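Local coordinates for protein putative glycosyl hydrolase (PDB 3K11) that is a putative family 88 glycosyl hydrolase of Bacteroides thetaiotaomicron that probably acts as a hydrolase, at residues Q31-K34 / D35-V39; R193-R196 / N197-W200; L226-A229 / V230-L234; K364-E367 / E368-E372. All coordinates share one frame; numbering follows the deposited sequence. Where two conformers were deposited one is given.

Interaction 1 of 4, residues Q31-K34 / D35-V39; sequences QVKK and DIDRV
The Gln31 amide and the Asp35 carboxylate are turned 54° apart, and NE2 of Gln31, in one of two modelled conformers, makes a weak hydrogen bond of 3.3 Å to OD2 of Asp35. OD1 of Asp35 lies at the edge of the Arg38 guanidinium, close to its plane, where NH1 of Arg38 reaches it at 2.9 Å in a salt bridge on the anti side of the carboxylate. NZ of Lys34 stands obliquely to the same guanidinium, 3.8 Å from NH1 of Arg38. One water accepts from both these cationic groups, and a second links NZ of Lys34 to OD1 of Asp35, which probably eases the repulsion between Lys34 and Arg38. The direct side-chain pairs are spaced i to i+3 or i+4 along helix 29-45, in a family that folds as an (alpha/alpha)6 barrel. NE and NH2 of Arg38 bind the carbonyls of Asn366 and Ile365. On another side of the helix, bends at chi2 (68°) and chi4 (63°) curl Lys33 back to the two oxygens of Asp37. NZ of Lys33 meets OD2 of Asp37 at 2.9 Å on its syn lone pair, and OD1 more weakly. Asp100 also takes this ammonium, while Arg102 and Tyr103 hold OD1 of Asp37.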
loop_
_atom_site.group_PDB
_atom_site.type_symbol
_atom_site.label_atom_id
_atom_site.label_comp_id
_atom_site.label_asym_id
_atom_site.label_seq_id
_atom_site.Cartn_x
_atom_site.Cartn_y
_atom_site.Cartn_z
ATOM N N GLN A 31 23.535 26.934 0.547
ATOM C CA GLN A 31 23.845 25.533 0.791
ATOM C C GLN A 31 23.573 24.707 -0.485
ATOM O O GLN A 31 24.435 23.923 -0.899
ATOM C CB GLN A 31 23.090 24.969 2.007
ATOM C CG GLN A 31 23.523 23.538 2.404
ATOM C CD GLN A 31 25.033 23.355 2.519
ATOM O OE1 GLN A 31 25.724 24.049 3.283
ATOM N NE2 GLN A 31 25.561 22.430 1.729
ATOM N N VAL A 32 22.434 24.937 -1.151
ATOM C CA VAL A 32 22.131 24.184 -2.359
ATOM C C VAL A 32 23.254 24.414 -3.359
ATOM O O VAL A 32 23.764 23.470 -3.965
ATOM C CB VAL A 32 20.764 24.566 -3.000
ATOM C CG1 VAL A 32 20.558 23.751 -4.297
ATOM C CG2 VAL A 32 19.596 24.322 -2.018
ATOM N N LYS A 33 23.697 25.660 -3.493
ATOM C CA LYS A 33 24.757 25.936 -4.470
ATOM C C LYS A 33 26.069 25.225 -4.109
ATOM O O LYS A 33 26.791 24.738 -4.990
ATOM C CB LYS A 33 24.952 27.450 -4.606
ATOM C CG LYS A 33 26.037 27.922 -5.551
ATOM C CD LYS A 33 25.758 27.641 -6.988
ATOM C CE LYS A 33 26.533 28.580 -7.908
ATOM N NZ LYS A 33 27.988 28.398 -7.766
ATOM N N LYS A 34 26.396 25.179 -2.821
ATOM C CA LYS A 34 27.589 24.470 -2.369
ATOM C C LYS A 34 27.556 22.997 -2.795
ATOM O O LYS A 34 28.558 22.427 -3.251
ATOM C CB LYS A 34 27.687 24.577 -0.846
ATOM C CG LYS A 34 28.857 23.822 -0.226
ATOM C CD LYS A 34 28.852 23.945 1.315
ATOM C CE LYS A 34 30.039 23.173 1.952
ATOM N NZ LYS A 34 29.986 21.690 1.652
ATOM N N ASP A 35 26.376 22.400 -2.699
ATOM C CA ASP A 35 26.217 21.001 -3.038
ATOM C C ASP A 35 26.275 20.736 -4.535
ATOM O O ASP A 35 26.989 19.836 -4.983
ATOM C CB ASP A 35 24.956 20.458 -2.380
ATOM C CG ASP A 35 25.127 20.267 -0.860
ATOM O OD1 ASP A 35 26.266 20.215 -0.347
ATOM O OD2 ASP A 35 24.117 20.177 -0.150
ATOM N N ILE A 36 25.582 21.535 -5.335
ATOM C CA ILE A 36 25.702 21.343 -6.797
ATOM C C ILE A 36 27.109 21.686 -7.277
ATOM O O ILE A 36 27.583 21.098 -8.216
ATOM C CB ILE A 36 24.558 22.000 -7.639
ATOM C CG1 ILE A 36 24.520 23.532 -7.493
ATOM C CG2 ILE A 36 23.232 21.355 -7.297
ATOM C CD1 ILE A 36 23.635 24.277 -8.541
ATOM N N ASP A 37 27.781 22.626 -6.627
ATOM C CA ASP A 37 29.185 22.944 -6.982
ATOM C C ASP A 37 30.104 21.741 -6.728
ATOM O O ASP A 37 31.026 21.496 -7.495
ATOM C CB ASP A 37 29.673 24.142 -6.185
ATOM C CG ASP A 37 29.270 25.498 -6.791
ATOM O OD1 ASP A 37 28.868 25.569 -7.968
ATOM O OD2 ASP A 37 29.407 26.502 -6.027
ATOM N N ARG A 38 29.824 20.962 -5.681
ATOM C CA ARG A 38 30.601 19.743 -5.387
ATOM C C ARG A 38 30.397 18.685 -6.470
ATOM O O ARG A 38 31.356 18.052 -6.933
ATOM C CB ARG A 38 30.289 19.208 -3.991
ATOM C CG ARG A 38 31.217 18.091 -3.569
ATOM C CD ARG A 38 31.190 17.823 -2.067
ATOM N NE ARG A 38 29.950 17.194 -1.619
ATOM C CZ ARG A 38 28.911 17.845 -1.099
ATOM N NH1 ARG A 38 28.902 19.169 -0.957
ATOM N NH2 ARG A 38 27.840 17.159 -0.737
ATOM N N VAL A 39 29.151 18.516 -6.904
ATOM C CA VAL A 39 28.854 17.590 -7.995
ATOM C C VAL A 39 29.512 18.101 -9.284
ATOM O O VAL A 39 30.141 17.337 -10.023
ATOM C CB VAL A 39 27.331 17.430 -8.221
ATOM C CG1 VAL A 39 27.095 16.594 -9.456
ATOM C CG2 VAL A 39 26.627 16.830 -6.961
HETATM O O HOH W 1 27.379 20.496 2.102
HETATM O O HOH W 2 31.065 21.128 -0.646
#

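Interaction 2 of 4, residues R193-R196 / N197-W200; sequences RPQR and NTLW. With EDO (1,2-ethanediol), chain J.
NE1 of Trp200 donates to the carbonyl O of Arg193 over 2.9 Å, a nearly straight bond (162°) whose acceptor lies in the plane of the indole. The second bond runs from OG1 of Thr198 to the carbonyl O of Gln195 at 2.8 Å; here the hydroxyl sits above the carbonyl plane. Together they tie strand 198-200 to the loop that leads into it, turned sharply by the cis peptide before Pro194. Asn197 and Thr198, both opposite Arg191, make a G1 beta bulge with it at the start of the strand, with Asn197 at positive phi. The Arg193 guanidinium places one face over CZ2 of Trp200, the planes being 57° apart, with NH1 of Arg193 3.8 Å from CH2 of Trp200. NH2 of Arg193 binds O2 of an ethanediol at 2.9 Å, and Asp423 of the second subunit forms a salt bridge with NH1. Replacing Trp200 by a leucine would probably leave the Arg193 carbonyl without its indole donor and the guanidinium without the CZ2 edge of the ring against its face. CD of Pro194 packs 4.0 Å from CZ2 of Trp200. The loop meets the second subunit, where Gln195 binds Tyr428 and Gln427, and Arg196 binds Asp443.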
loop_
_atom_site.group_PDB
_atom_site.type_symbol
_atom_site.label_atom_id
_atom_site.label_comp_id
_atom_site.label_asym_id
_atom_site.label_seq_id
_atom_site.Cartn_x
_atom_site.Cartn_y
_atom_site.Cartn_z
ATOM N N ARG A 193 12.117 -3.845 -29.324
ATOM C CA ARG A 193 12.663 -4.577 -28.198
ATOM C C ARG A 193 11.981 -4.085 -26.959
ATOM O O ARG A 193 11.661 -2.903 -26.885
ATOM C CB ARG A 193 14.173 -4.399 -28.025
ATOM C CG ARG A 193 14.620 -3.032 -27.512
ATOM C CD ARG A 193 16.133 -2.892 -27.546
ATOM N NE ARG A 193 16.647 -1.701 -26.824
ATOM C CZ ARG A 193 16.900 -1.669 -25.522
ATOM N NH1 ARG A 193 16.671 -2.718 -24.757
ATOM N NH2 ARG A 193 17.358 -0.564 -24.978
ATOM N N PRO A 194 11.725 -4.980 -26.004
ATOM C CA PRO A 194 11.969 -6.445 -26.051
ATOM C C PRO A 194 10.966 -7.239 -26.861
ATOM O O PRO A 194 11.113 -8.463 -26.972
ATOM C CB PRO A 194 11.914 -6.839 -24.578
ATOM C CG PRO A 194 10.937 -5.883 -23.982
ATOM C CD PRO A 194 11.220 -4.564 -24.683
ATOM N N GLN A 195 9.947 -6.560 -27.389
ATOM C CA GLN A 195 8.884 -7.163 -28.146
ATOM C C GLN A 195 8.598 -6.221 -29.321
ATOM O O GLN A 195 8.980 -5.040 -29.297
ATOM C CB GLN A 195 7.608 -7.292 -27.325
ATOM C CG GLN A 195 7.718 -8.182 -26.065
ATOM C CD GLN A 195 7.836 -9.684 -26.345
ATOM O OE1 GLN A 195 7.593 -10.149 -27.479
ATOM N NE2 GLN A 195 8.218 -10.462 -25.297
ATOM N N ARG A 196 7.950 -6.758 -30.343
ATOM C CA ARG A 196 7.493 -5.925 -31.464
ATOM C C ARG A 196 6.576 -4.822 -30.963
ATOM O O ARG A 196 5.797 -5.018 -30.026
ATOM C CB ARG A 196 6.695 -6.732 -32.465
ATOM C CG ARG A 196 7.494 -7.731 -33.252
ATOM C CD ARG A 196 6.815 -7.993 -34.576
ATOM N NE ARG A 196 7.428 -9.119 -35.278
ATOM C CZ ARG A 196 6.916 -10.345 -35.340
ATOM N NH1 ARG A 196 5.739 -10.652 -34.781
ATOM N NH2 ARG A 196 7.583 -11.284 -35.994
ATOM N N ASN A 197 6.679 -3.656 -31.588
ATOM C CA ASN A 197 5.772 -2.551 -31.342
ATOM C C ASN A 197 5.539 -2.296 -29.859
ATOM O O ASN A 197 4.407 -2.323 -29.346
ATOM C CB ASN A 197 4.436 -2.778 -32.091
ATOM C CG ASN A 197 4.587 -2.525 -33.589
ATOM O OD1 ASN A 197 5.667 -2.260 -34.060
ATOM N ND2 ASN A 197 3.504 -2.526 -34.305
ATOM N N THR A 198 6.657 -2.046 -29.189
ATOM C CA THR A 198 6.656 -1.699 -27.760
ATOM C C THR A 198 6.907 -0.220 -27.567
ATOM O O THR A 198 7.814 0.365 -28.157
ATOM C CB THR A 198 7.777 -2.487 -27.023
ATOM O OG1 THR A 198 7.563 -3.895 -27.216
ATOM C CG2 THR A 198 7.784 -2.181 -25.562
ATOM N N LEU A 199 6.090 0.381 -26.704
ATOM C CA LEU A 199 6.326 1.718 -26.250
ATOM C C LEU A 199 7.071 1.647 -24.915
ATOM O O LEU A 199 6.671 0.913 -24.041
ATOM C CB LEU A 199 5.045 2.503 -26.090
ATOM C CG LEU A 199 4.174 2.766 -27.320
ATOM C CD1 LEU A 199 2.926 3.624 -26.929
ATOM C CD2 LEU A 199 5.021 3.421 -28.480
ATOM N N TRP A 200 8.107 2.472 -24.809
ATOM C CA TRP A 200 8.885 2.695 -23.586
ATOM C C TRP A 200 8.554 4.057 -23.057
ATOM O O TRP A 200 8.669 5.055 -23.776
ATOM C CB TRP A 200 10.365 2.672 -23.923
ATOM C CG TRP A 200 10.921 1.327 -24.203
ATOM C CD1 TRP A 200 10.543 0.443 -25.182
ATOM C CD2 TRP A 200 12.022 0.748 -23.535
ATOM N NE1 TRP A 200 11.334 -0.670 -25.135
ATOM C CE2 TRP A 200 12.269 -0.509 -24.146
ATOM C CE3 TRP A 200 12.832 1.166 -22.468
ATOM C CZ2 TRP A 200 13.317 -1.350 -23.744
ATOM C CZ3 TRP A 200 13.846 0.322 -22.038
ATOM C CH2 TRP A 200 14.102 -0.915 -22.696
HETATM C C1 EDO J . 19.557 -0.456 -20.545
HETATM O O1 EDO J . 19.422 -1.790 -20.029
HETATM C C2 EDO J . 18.334 -0.019 -21.323
HETATM O O2 EDO J . 17.953 -1.108 -22.155
#

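Interaction 3 of 4, residues L226-A229 / V230-L234; sequences LAEA and VKQFL
Glu228 and Gln232, one turn apart on helix 222-240 of the (alpha/alpha)6 barrel expected for this family, carry the side-chain part of this contact. Backbone hydrogen bonds of the i to i+4 kind run from Val230 to Leu226, Lys231 to Ala227, Gln232 to Glu228 and Phe233 to Ala229; the bond from Gln232 N to Glu228 O is 2.9 Å long and almost straight (175°). Among the polar side chains, NE2 of Gln232 donates to OE2 of Glu228 at 2.9 Å. The donor keeps the carboxylate oxygen in its own amide plane but comes from the anti side, tilted well out of the carboxylate plane, and the two flat groups are turned 60° against each other. With CG opposite the backbone N (chi1 -176°) and a bend at chi2, Glu228 folds along the helix to reach Gln232. OE2 also takes a salt bridge from Arg183, so one oxygen serves several donors. The Gln232 amide is fixed at both ends, its NE2 by the carbonyl of Gly187 and its OE1 by the backbone N of Phe189. Apolar side chains face neighbouring helices: Leu226, Ala229 and Phe233 lie against helix 265-281, and Phe233 also reaches Met204. A water joins the charged ends: NZ of Lys231, which also binds the carbonyl of Asp186, donates to it at 2.6 Å, and it donates in turn to OE2 of Glu228 at 2.8 Å.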
loop_
_atom_site.group_PDB
_atom_site.type_symbol
_atom_site.label_atom_id
_atom_site.label_comp_id
_atom_site.label_asym_id
_atom_site.label_seq_id
_atom_site.Cartn_x
_atom_site.Cartn_y
_atom_site.Cartn_z
ATOM N N LEU A 226 5.605 21.771 -33.197
ATOM C CA LEU A 226 4.700 21.878 -32.041
ATOM C C LEU A 226 3.615 20.819 -32.107
ATOM O O LEU A 226 3.321 20.192 -31.129
ATOM C CB LEU A 226 4.056 23.290 -31.954
ATOM C CG LEU A 226 4.913 24.505 -31.574
ATOM C CD1 LEU A 226 4.113 25.846 -31.745
ATOM C CD2 LEU A 226 5.504 24.408 -30.147
ATOM N N ALA A 227 3.020 20.624 -33.278
ATOM C CA ALA A 227 1.961 19.667 -33.403
ATOM C C ALA A 227 2.462 18.262 -33.209
ATOM O O ALA A 227 1.784 17.464 -32.582
ATOM C CB ALA A 227 1.215 19.821 -34.738
ATOM N N GLU A 228 3.635 17.934 -33.763
ATOM C CA GLU A 228 4.178 16.568 -33.607
ATOM C C GLU A 228 4.561 16.292 -32.173
ATOM O O GLU A 228 4.279 15.205 -31.659
ATOM C CB GLU A 228 5.359 16.355 -34.534
ATOM C CG GLU A 228 5.934 14.921 -34.529
ATOM C CD GLU A 228 4.956 13.873 -35.034
ATOM O OE1 GLU A 228 3.923 14.230 -35.662
ATOM O OE2 GLU A 228 5.242 12.681 -34.817
ATOM N N ALA A 229 5.154 17.274 -31.498
ATOM C CA ALA A 229 5.480 17.103 -30.064
ATOM C C ALA A 229 4.247 16.783 -29.222
ATOM O O ALA A 229 4.233 15.844 -28.398
ATOM C CB ALA A 229 6.216 18.345 -29.548
ATOM N N VAL A 230 3.178 17.544 -29.448
ATOM C CA VAL A 230 1.901 17.293 -28.761
ATOM C C VAL A 230 1.275 15.926 -29.114
ATOM O O VAL A 230 0.779 15.196 -28.248
ATOM C CB VAL A 230 0.913 18.454 -29.000
ATOM C CG1 VAL A 230 -0.502 18.131 -28.476
ATOM C CG2 VAL A 230 1.456 19.733 -28.278
ATOM N N LYS A 231 1.293 15.597 -30.389
ATOM C CA LYS A 231 0.748 14.333 -30.863
ATOM C C LYS A 231 1.452 13.170 -30.199
ATOM O O LYS A 231 0.828 12.231 -29.728
ATOM C CB LYS A 231 0.951 14.259 -32.382
ATOM C CG LYS A 231 0.339 13.015 -33.032
ATOM C CD LYS A 231 0.645 12.907 -34.531
ATOM C CE LYS A 231 0.116 11.521 -35.107
ATOM N NZ LYS A 231 0.849 11.109 -36.313
ATOM N N GLN A 232 2.783 13.206 -30.169
ATOM C CA GLN A 232 3.526 12.177 -29.431
ATOM C C GLN A 232 3.096 12.135 -27.992
ATOM O O GLN A 232 2.795 11.074 -27.429
ATOM C CB GLN A 232 5.030 12.497 -29.457
ATOM C CG GLN A 232 5.664 12.325 -30.834
ATOM C CD GLN A 232 5.728 10.900 -31.330
ATOM O OE1 GLN A 232 5.791 9.973 -30.552
ATOM N NE2 GLN A 232 5.746 10.743 -32.655
ATOM N N PHE A 233 3.093 13.291 -27.364
ATOM C CA PHE A 233 2.757 13.294 -25.922
ATOM C C PHE A 233 1.441 12.590 -25.677
ATOM O O PHE A 233 1.331 11.737 -24.810
ATOM C CB PHE A 233 2.705 14.715 -25.377
ATOM C CG PHE A 233 2.571 14.777 -23.871
ATOM C CD1 PHE A 233 1.313 14.719 -23.245
ATOM C CD2 PHE A 233 3.683 14.910 -23.072
ATOM C CE1 PHE A 233 1.202 14.748 -21.872
ATOM C CE2 PHE A 233 3.548 14.916 -21.627
ATOM C CZ PHE A 233 2.336 14.829 -21.064
ATOM N N LEU A 234 0.418 12.954 -26.441
ATOM C CA LEU A 234 -0.911 12.448 -26.143
ATOM C C LEU A 234 -1.090 10.998 -26.576
ATOM O O LEU A 234 -1.822 10.219 -25.936
ATOM C CB LEU A 234 -1.937 13.345 -26.819
ATOM C CG LEU A 234 -2.060 14.808 -26.363
ATOM C CD1 LEU A 234 -3.050 15.514 -27.276
ATOM C CD2 LEU A 234 -2.487 14.938 -24.856
HETATM O O HOH W 3 3.412 11.133 -36.175
#

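Interaction 4 of 4, residues K364-E367 / E368-E372; sequences KINE and EGQVE. With EDO (1,2-ethanediol), chain T.
The side-chain amide of Asn366 lies across the mouth of a tight turn and is held by both its oxygen and its nitrogen. OD1 of Asn366 accepts from the backbone N of Gln370 at 2.9 Å, the donor lying above the amide's carbonyl plane, and weakly from the N of Gly369. ND2 of Asn366 gives one bond of 3.0 Å to OE2 of Glu372, on the anti side of a carboxylate turned 85° from the amide, and one of 3.2 Å to OE1 of Gln370, which is met in its carbonyl plane on a lone pair. A chi1 of 66° sets CG between the backbone N and carbonyl carbon, which brings OD1 close to the backbone N of Gln370. An alanine here would remove these bonds and is likely to leave OE2 of Glu372 and OE1 of Gln370 without their amide donor and the N of Gln370 without its acceptor. OE1 of Glu372 accepts from a bound ethanediol and from a water that also links it to NZ of Lys364. NE2 of Gln370 is taken by Tyr42. CG2 of Ile365 packs 4.1 Å from CA of Gly369. The arms run antiparallel: Glu372 N binds Lys364 O at 2.8 Å, Asn366 N binds Gln370 O at 3.0 Å, and Gly369 N closes the turn on Asn366 O. With Gly369 at positive phi, this is the pattern of a type I turn plus G1 bulge in a short beta hairpin with a single bridge.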
loop_
_atom_site.group_PDB
_atom_site.type_symbol
_atom_site.label_atom_id
_atom_site.label_comp_id
_atom_site.label_asym_id
_atom_site.label_seq_id
_atom_site.Cartn_x
_atom_site.Cartn_y
_atom_site.Cartn_z
ATOM N N LYS A 364 22.679 12.342 -0.469
ATOM C CA LYS A 364 23.300 11.294 -1.287
ATOM C C LYS A 364 24.446 11.837 -2.137
ATOM O O LYS A 364 25.025 11.110 -2.930
ATOM C CB LYS A 364 22.252 10.644 -2.162
ATOM C CG LYS A 364 21.209 9.879 -1.366
ATOM C CD LYS A 364 21.771 8.582 -0.840
ATOM C CE LYS A 364 20.801 7.968 0.158
ATOM N NZ LYS A 364 21.347 6.691 0.697
ATOM N N ILE A 365 24.773 13.110 -1.962
ATOM C CA ILE A 365 25.935 13.700 -2.636
ATOM C C ILE A 365 27.114 13.507 -1.679
ATOM O O ILE A 365 27.200 14.167 -0.641
ATOM C CB ILE A 365 25.778 15.185 -2.939
ATOM C CG1 ILE A 365 24.511 15.468 -3.766
ATOM C CG2 ILE A 365 27.073 15.687 -3.669
ATOM C CD1 ILE A 365 24.197 16.986 -3.961
ATOM N N ASN A 366 27.987 12.561 -1.969
ATOM C CA ASN A 366 29.096 12.271 -1.039
ATOM C C ASN A 366 30.215 13.311 -1.068
ATOM O O ASN A 366 30.141 14.257 -1.837
ATOM C CB ASN A 366 29.595 10.818 -1.181
ATOM C CG ASN A 366 30.228 10.524 -2.486
ATOM O OD1 ASN A 366 30.752 11.408 -3.144
ATOM N ND2 ASN A 366 30.256 9.233 -2.829
ATOM N N GLU A 367 31.232 13.178 -0.209
ATOM C CA GLU A 367 32.265 14.221 -0.118
ATOM C C GLU A 367 33.034 14.362 -1.421
ATOM O O GLU A 367 33.533 15.438 -1.727
ATOM C CB GLU A 367 33.235 13.941 1.037
ATOM C CG GLU A 367 32.604 14.067 2.419
ATOM C CD GLU A 367 33.564 13.725 3.562
ATOM O OE1 GLU A 367 34.683 13.221 3.291
ATOM O OE2 GLU A 367 33.173 13.962 4.728
ATOM N N GLU A 368 33.112 13.280 -2.194
ATOM C CA GLU A 368 33.769 13.344 -3.477
ATOM C C GLU A 368 32.956 14.075 -4.549
ATOM O O GLU A 368 33.532 14.548 -5.558
ATOM C CB GLU A 368 34.025 11.950 -3.951
ATOM C CG GLU A 368 34.928 11.886 -5.164
ATOM C CD GLU A 368 35.317 10.482 -5.503
ATOM O OE1 GLU A 368 34.769 9.535 -4.888
ATOM O OE2 GLU A 368 36.178 10.333 -6.388
ATOM N N GLY A 369 31.644 14.169 -4.341
ATOM C CA GLY A 369 30.743 14.791 -5.303
ATOM C C GLY A 369 29.962 13.791 -6.139
ATOM O O GLY A 369 29.281 14.167 -7.119
ATOM N N GLN A 370 30.106 12.504 -5.799
ATOM C CA GLN A 370 29.325 11.466 -6.459
ATOM C C GLN A 370 27.911 11.477 -5.929
ATOM O O GLN A 370 27.656 11.966 -4.844
ATOM C CB GLN A 370 29.923 10.085 -6.223
ATOM C CG GLN A 370 31.347 9.936 -6.768
ATOM C CD GLN A 370 31.919 8.576 -6.485
ATOM O OE1 GLN A 370 31.704 8.025 -5.397
ATOM N NE2 GLN A 370 32.674 8.029 -7.443
ATOM N N VAL A 371 27.009 10.900 -6.703
ATOM C CA VAL A 371 25.608 10.779 -6.326
ATOM C C VAL A 371 25.343 9.301 -6.075
ATOM O O VAL A 371 25.414 8.466 -7.003
ATOM C CB VAL A 371 24.669 11.337 -7.414
ATOM C CG1 VAL A 371 23.220 11.025 -7.064
ATOM C CG2 VAL A 371 24.916 12.866 -7.601
ATOM N N GLU A 372 25.038 8.991 -4.823
ATOM C CA GLU A 372 24.760 7.613 -4.383
ATOM C C GLU A 372 23.289 7.236 -4.498
ATOM O O GLU A 372 22.405 8.091 -4.469
ATOM C CB GLU A 372 25.208 7.419 -2.929
ATOM C CG GLU A 372 26.712 7.722 -2.717
ATOM C CD GLU A 372 27.251 7.389 -1.317
ATOM O OE1 GLU A 372 26.486 6.991 -0.389
ATOM O OE2 GLU A 372 28.500 7.483 -1.163
HETATM C C1 EDO T . 26.266 10.344 0.801
HETATM O O1 EDO T . 25.382 9.202 1.001
HETATM C C2 EDO T . 27.269 10.500 1.945
HETATM O O2 EDO T . 28.284 9.460 1.912
HETATM O O HOH W 4 24.127 6.296 0.348
#

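In the fold
Interactions 1 and 4 are neighbours, their centres about 11 Å apart; they touch through the C-terminal part of 35-39 and the 364-367 arm. Interactions 2 and 3 lie across the chain's centre from interaction 1, with centres about 20 Å from each other. Interactions 1 and 3 are both single-helix contacts with one side buried against other helices; the first is held by charge pairs, the second by a carboxylate-amide bond beside apolar packing. Interaction 3 is the buried contact of the four, the others being partly buried. Interactions 2 and 4 shape loops instead, by hydrogen bonds that join side chains to backbone. Interaction 2 alone among the four also touches the second subunit.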